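Local coordinates for protein endoglucanase (Humicola insolens, PDB 1DYS) that hydrolyses internal beta-1,4-glucosidic linkages of cellulose as a family 6 endoglucanase and takes part in the recycling of plant biomass, at residues Gly108-Arg111 and Tyr112-Tyr116; Asn154-Gly157 and Pro158-Ala162. One frame throughout, in Å; residues are numbered along the deposited sequence.

Interaction 1 of 2, residues Gly108-Arg111 and Tyr112-Tyr116; sequences GLNR and YKNEY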
ATOM      1  N   GLY A 108       2.754  14.909   9.941  1.00 18.99           N
ATOM      2  CA  GLY A 108       2.617  13.503  10.346  1.00 13.67           C
ATOM      3  C   GLY A 108       2.700  13.220  11.814  1.00 16.60           C
ATOM      4  O   GLY A 108       2.011  12.311  12.323  1.00 16.83           O
ATOM      5  N   LEU A 109       3.554  13.933  12.548  1.00 15.55           N
ATOM      6  CA  LEU A 109       3.633  13.742  13.972  1.00 17.89           C
ATOM      7  C   LEU A 109       2.319  14.057  14.662  1.00 15.95           C
ATOM      8  O   LEU A 109       1.802  13.244  15.428  1.00 15.07           O
ATOM      9  CB  LEU A 109       4.798  14.583  14.547  1.00 21.55           C
ATOM     10  CG  LEU A 109       4.864  14.402  16.065  1.00 16.19           C
ATOM     11  CD1 LEU A 109       5.221  12.934  16.379  1.00 23.18           C
ATOM     12  CD2 LEU A 109       5.908  15.310  16.691  1.00 19.38           C
ATOM     13  N   ASN A 110       1.675  15.198  14.341  1.00 17.29           N
ATOM     14  CA  ASN A 110       0.393  15.492  14.957  1.00 20.46           C
ATOM     15  C   ASN A 110      -0.687  14.476  14.590  1.00 18.61           C
ATOM     16  O   ASN A 110      -1.446  14.083  15.477  1.00 19.34           O
ATOM     17  CB  ASN A 110      -0.102  16.902  14.575  1.00 23.88           C
ATOM     18  CG  ASN A 110       0.633  17.949  15.389  1.00 27.93           C
ATOM     19  OD1 ASN A 110       0.995  19.036  14.905  1.00 30.25           O
ATOM     20  ND2 ASN A 110       0.866  17.627  16.656  1.00 32.83           N
ATOM     21  N   ARG A 111      -0.760  14.039  13.341  1.00 20.77           N
ATOM     22  CA  ARG A 111      -1.757  13.083  12.853  1.00 17.52           C
ATOM     23  C   ARG A 111      -1.552  11.706  13.536  1.00 12.78           C
ATOM     24  O   ARG A 111      -2.521  11.058  13.925  1.00 16.87           O
ATOM     25  CB  ARG A 111      -1.728  12.947  11.343  1.00 19.76           C
ATOM     26  CG  ARG A 111      -1.967  14.221  10.529  1.00 20.68           C
ATOM     27  CD  ARG A 111      -1.786  13.962   9.031  1.00 19.60           C
ATOM     28  NE  ARG A 111      -2.327  15.126   8.291  1.00 24.33           N
ATOM     29  CZ  ARG A 111      -2.191  15.252   6.965  1.00 25.75           C
ATOM     30  NH1 ARG A 111      -1.596  14.333   6.210  1.00 23.72           N
ATOM     31  NH2 ARG A 111      -2.706  16.344   6.401  1.00 28.92           N
ATOM     32  N   TYR A 112      -0.279  11.337  13.698  1.00 16.65           N
ATOM     33  CA  TYR A 112       0.035  10.104  14.430  1.00 17.96           C
ATOM     34  C   TYR A 112      -0.465  10.176  15.870  1.00 15.90           C
ATOM     35  O   TYR A 112      -1.097   9.230  16.349  1.00 16.47           O
ATOM     36  CB  TYR A 112       1.522   9.868  14.490  1.00 17.04           C
ATOM     37  CG  TYR A 112       2.028   8.591  15.111  1.00 13.37           C
ATOM     38  CD1 TYR A 112       1.943   7.372  14.459  1.00 16.21           C
ATOM     39  CD2 TYR A 112       2.637   8.645  16.349  1.00 15.93           C
ATOM     40  CE1 TYR A 112       2.467   6.227  15.068  1.00 15.95           C
ATOM     41  CE2 TYR A 112       3.170   7.503  16.945  1.00 18.62           C
ATOM     42  CZ  TYR A 112       3.080   6.294  16.276  1.00 17.89           C
ATOM     43  OH  TYR A 112       3.612   5.179  16.888  1.00 14.52           O
ATOM     44  N   LYS A 113      -0.190  11.301  16.559  1.00 16.36           N
ATOM     45  CA  LYS A 113      -0.776  11.347  17.915  1.00 17.52           C
ATOM     46  C   LYS A 113      -2.295  11.353  17.944  1.00 18.91           C
ATOM     47  O   LYS A 113      -2.919  10.587  18.704  1.00 17.56           O
ATOM     48  CB  LYS A 113      -0.306  12.623  18.633  1.00 18.04           C
ATOM     49  CG  LYS A 113       1.198  12.711  18.694  1.00 16.40           C
ATOM     50  CD  LYS A 113       1.604  14.016  19.418  1.00 23.83           C
ATOM     51  CE  LYS A 113       3.089  13.938  19.759  1.00 24.00           C
ATOM     52  NZ  LYS A 113       3.635  15.284  20.070  1.00 30.37           N
ATOM     53  N   ASN A 114      -2.922  12.290  17.224  1.00 17.28           N
ATOM     54  CA  ASN A 114      -4.346  12.537  17.365  1.00 19.38           C
ATOM     55  C   ASN A 114      -5.248  11.630  16.567  1.00 19.48           C
ATOM     56  O   ASN A 114      -6.349  11.340  17.067  1.00 17.22           O
ATOM     57  CB  ASN A 114      -4.605  14.025  16.977  1.00 24.81           C
ATOM     58  CG  ASN A 114      -3.745  14.913  17.881  1.00 24.65           C
ATOM     59  OD1 ASN A 114      -3.669  14.699  19.084  1.00 31.58           O
ATOM     60  ND2 ASN A 114      -3.054  15.901  17.334  1.00 36.52           N
ATOM     61  N   GLU A 115      -4.841  11.167  15.408  1.00 16.28           N
ATOM     62  CA  GLU A 115      -5.707  10.338  14.586  1.00 14.50           C
ATOM     63  C   GLU A 115      -5.357   8.843  14.674  1.00 15.88           C
ATOM     64  O   GLU A 115      -6.218   8.089  14.191  1.00 16.27           O
ATOM     65  CB  GLU A 115      -5.615  10.792  13.116  1.00 19.55           C
ATOM     66  CG  GLU A 115      -6.227  12.161  12.856  1.00 22.17           C
ATOM     67  CD  GLU A 115      -6.225  12.530  11.379  1.00 22.87           C
ATOM     68  OE1 GLU A 115      -6.862  11.847  10.543  1.00 27.70           O
ATOM     69  OE2 GLU A 115      -5.525  13.485  11.003  1.00 23.83           O
ATOM     70  N   TYR A 116      -4.188   8.524  15.247  1.00 15.52           N
ATOM     71  CA  TYR A 116      -3.830   7.096  15.303  1.00 17.64           C
ATOM     72  C   TYR A 116      -3.566   6.627  16.738  1.00 16.03           C
ATOM     73  O   TYR A 116      -4.369   5.776  17.151  1.00 15.92           O
ATOM     74  CB  TYR A 116      -2.693   6.801  14.325  1.00 13.83           C
ATOM     75  CG  TYR A 116      -2.252   5.350  14.359  1.00 13.56           C
ATOM     76  CD1 TYR A 116      -2.974   4.361  13.699  1.00 13.73           C
ATOM     77  CD2 TYR A 116      -1.149   4.976  15.099  1.00 13.86           C
ATOM     78  CE1 TYR A 116      -2.591   3.020  13.757  1.00 13.57           C
ATOM     79  CE2 TYR A 116      -0.751   3.627  15.171  1.00 14.58           C
ATOM     80  CZ  TYR A 116      -1.468   2.680  14.483  1.00 15.69           C
ATOM     81  OH  TYR A 116      -1.098   1.346  14.538  1.00 13.22           O
TER
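Leu-109 and Lys-113 meet one turn apart near the start of helix 108-126. Lys-113 runs out extended, and its CE lies 4.1 Å from CG of Leu-109. On the way its CG passes 3.4 Å from the carbonyl O of Leu-109. That oxygen also accepts a hydrogen bond from the backbone N of Lys-113 at 3.0 Å, nearly straight (168°). This is the closely packed side. Leu-109 and Tyr-112 both press on helix 150-169, and NZ of Lys-113 forms a salt bridge with Glu-161 there. The ring of Tyr-112 is swung inward, its CG anti to the backbone N (chi1 -175°), and its OH is hydrogen-bonded to Glu-137.

The face with Asn-110 and Asn-114 is looser and exposed to solvent. The two side chains barely meet, CB of Asn-110 to ND2 of Asn-114 at 4.2 Å. ND2 of Asn-114 bends back to 3.1 Å from O of Asn-110, too poorly angled for a bond. The firm link is N of Asn-114 to O of Asn-110, 2.9 Å.

A third face carries Arg-111 and Glu-115, side by side and pointing the same way. NE of Arg-111 is 4.5 Å from OE2 of Glu-115, with no N-H aimed at that oxygen. OE1 of Glu-115 forms a salt bridge with Arg-60 of the second subunit, which also approaches Arg-111. The carboxylate thus sits near both arginines and probably eases their closeness across the subunit interface.

Interaction 2 of 2, residues Asn154-Gly157 and Pro158-Ala162; sequences NARG and PQQEA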
ATOM      1  N   ASN A 154      16.835  13.179   9.425  1.00 17.62           N
ATOM      2  CA  ASN A 154      15.832  14.205   9.514  1.00 22.93           C
ATOM      3  C   ASN A 154      14.587  13.774  10.280  1.00 23.27           C
ATOM      4  O   ASN A 154      13.826  14.642  10.686  1.00 27.40           O
ATOM      5  CB  ASN A 154      15.348  14.610   8.108  1.00 31.91           C
ATOM      6  CG  ASN A 154      15.895  15.978   7.764  1.00 40.14           C
ATOM      7  OD1 ASN A 154      15.444  16.971   8.341  1.00 39.02           O
ATOM      8  ND2 ASN A 154      16.846  16.004   6.845  1.00 45.43           N
ATOM      9  N   ALA A 155      14.313  12.488  10.333  1.00 18.21           N
ATOM     10  CA  ALA A 155      13.136  11.933  10.976  1.00 20.94           C
ATOM     11  C   ALA A 155      13.347  11.470  12.413  1.00 21.85           C
ATOM     12  O   ALA A 155      12.419  11.254  13.187  1.00 17.04           O
ATOM     13  CB  ALA A 155      12.737  10.692  10.148  1.00 24.09           C
ATOM     14  N   ARG A 156      14.622  11.313  12.775  1.00 20.11           N
ATOM     15  CA  ARG A 156      15.036  10.746  14.056  1.00 26.10           C
ATOM     16  C   ARG A 156      14.333  11.376  15.243  1.00 23.61           C
ATOM     17  O   ARG A 156      13.623  10.702  16.016  1.00 19.66           O
ATOM     18  CB  ARG A 156      16.564  10.850  14.193  1.00 22.71           C
ATOM     19  CG  ARG A 156      17.136  10.347  15.531  1.00 22.00           C
ATOM     20  CD  ARG A 156      18.631  10.247  15.524  1.00 33.46           C
ATOM     21  NE  ARG A 156      19.382   9.373  16.379  1.00 37.06           N
ATOM     22  CZ  ARG A 156      19.106   8.265  17.025  1.00 36.95           C
ATOM     23  NH1 ARG A 156      17.883   7.771  16.954  1.00 42.13           N
ATOM     24  NH2 ARG A 156      20.020   7.656  17.775  1.00 35.77           N
ATOM     25  N   GLY A 157      14.500  12.678  15.439  1.00 23.96           N
ATOM     26  CA  GLY A 157      13.920  13.455  16.523  1.00 23.34           C
ATOM     27  C   GLY A 157      12.443  13.238  16.754  1.00 26.04           C
ATOM     28  O   GLY A 157      11.918  12.737  17.763  1.00 18.02           O
ATOM     29  N   PRO A 158      11.636  13.576  15.738  1.00 21.24           N
ATOM     30  CA  PRO A 158      10.198  13.423  15.765  1.00 15.71           C
ATOM     31  C   PRO A 158       9.805  11.955  15.922  1.00 16.28           C
ATOM     32  O   PRO A 158       8.800  11.629  16.593  1.00 18.27           O
ATOM     33  CB  PRO A 158       9.691  13.998  14.421  1.00 19.23           C
ATOM     34  CG  PRO A 158      10.816  14.973  14.082  1.00 20.64           C
ATOM     35  CD  PRO A 158      12.094  14.264  14.528  1.00 22.65           C
ATOM     36  N   GLN A 159      10.578  11.036  15.361  1.00 17.51           N
ATOM     37  CA  GLN A 159      10.152   9.621  15.507  1.00 20.20           C
ATOM     38  C   GLN A 159      10.318   9.160  16.944  1.00 20.95           C
ATOM     39  O   GLN A 159       9.476   8.423  17.487  1.00 19.79           O
ATOM     40  CB  GLN A 159      10.832   8.700  14.507  1.00 16.22           C
ATOM     41  CG  GLN A 159      10.347   8.844  13.074  1.00 15.45           C
ATOM     42  CD  GLN A 159      11.082   7.861  12.174  1.00 17.65           C
ATOM     43  OE1 GLN A 159      12.173   7.414  12.472  1.00 19.74           O
ATOM     44  NE2 GLN A 159      10.463   7.511  11.061  1.00 16.86           N
ATOM     45  N   GLN A 160      11.355   9.634  17.631  1.00 19.49           N
ATOM     46  CA  GLN A 160      11.537   9.287  19.043  1.00 20.57           C
ATOM     47  C   GLN A 160      10.399   9.852  19.868  1.00 18.11           C
ATOM     48  O   GLN A 160       9.824   9.207  20.748  1.00 17.46           O
ATOM     49  CB  GLN A 160      12.869   9.763  19.600  1.00 22.41           C
ATOM     50  CG  GLN A 160      14.098   9.088  18.986  1.00 27.14           C
ATOM     51  CD  GLN A 160      15.374   9.696  19.543  1.00 33.51           C
ATOM     52  OE1 GLN A 160      15.345  10.754  20.174  1.00 44.68           O
ATOM     53  NE2 GLN A 160      16.530   9.091  19.326  1.00 33.51           N
ATOM     54  N   GLU A 161      10.000  11.100  19.554  1.00 17.66           N
ATOM     55  CA  GLU A 161       8.870  11.719  20.221  1.00 18.15           C
ATOM     56  C   GLU A 161       7.574  10.956  19.924  1.00 20.38           C
ATOM     57  O   GLU A 161       6.751  10.758  20.820  1.00 20.25           O
ATOM     58  CB  GLU A 161       8.717  13.188  19.788  1.00 20.40           C
ATOM     59  CG  GLU A 161       7.475  13.836  20.388  1.00 26.49           C
ATOM     60  CD  GLU A 161       7.384  15.326  20.119  1.00 32.47           C
ATOM     61  OE1 GLU A 161       8.410  15.921  19.724  1.00 29.68           O
ATOM     62  OE2 GLU A 161       6.298  15.914  20.317  1.00 33.32           O
ATOM     63  N   ALA A 162       7.409  10.485  18.677  1.00 21.33           N
ATOM     64  CA  ALA A 162       6.214   9.720  18.349  1.00 18.84           C
ATOM     65  C   ALA A 162       6.100   8.428  19.158  1.00 16.13           C
ATOM     66  O   ALA A 162       5.021   8.104  19.663  1.00 16.11           O
ATOM     67  CB  ALA A 162       6.161   9.324  16.873  1.00 17.53           C
TER
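Ala-155 and Gln-159 stand one turn apart on helix 150-169 of the modified alpha/beta barrel of family 6. Pro-158 kinks this helix. Its N has no hydrogen to give, and O of Asn-154 gets no bond from it. CD of Pro-158 lies 4.2 Å from that oxygen and 3.3 Å from O of Ala-155. The regular pattern resumes with the bond from N of Gln-159 to O of Ala-155, 2.9 Å long.

The side chain of Gln-159 runs back, extended, along the preceding turn. Its CB lies 3.3 Å from O of Ala-155. A chi1 of -72° sets CG beside the residue's own backbone N and so against O of Ala-155, at 3.2 Å. CD then lies 3.9 Å from CB of Ala-155, and the flat face of the amide lies over this methyl. NE2 donates a hydrogen bond to O of Pro-89. With an alanine in its place, the Pro-89 carbonyl would probably lose this donor and one side of the Ala-155 methyl its amide cover.

On another face, NH1 of Arg-156 and NE2 of Gln-160 both reach OE2 of Glu-199, by a salt bridge and a hydrogen bond. The two nitrogens are donors and do not bond to each other. The carboxylate probably offsets their closeness. NE2 of Gln-160 lies over one face of the guanidinium, 3.0 Å from NH1 of Arg-156, with the amide and guanidinium planes 65° apart.

Interactions 1 and 2 sit on two neighbouring helices, 108-126 and 150-169, with centres about 13 Å apart. They touch directly. NZ of Lys-113 forms a salt bridge with OE2 of Glu-161 at 2.7 Å. Beside it, CD1 of Leu-109 packs on CB of Ala-162 at 3.8 Å. CE2 of Tyr-112 lies 3.3 Å from O of Ala-162. CD2 of Leu-109, 3.7 Å from OE2 of Glu-161, joins the charge pair to the leucine-alanine contact. Each interaction has one residue near the active site. The side chain of Tyr-116 is about 7 Å from that of Ser-54, which probably binds substrate. The side chain of Gln-159 is about 8 Å from that of Asp-92, the likely proton donor.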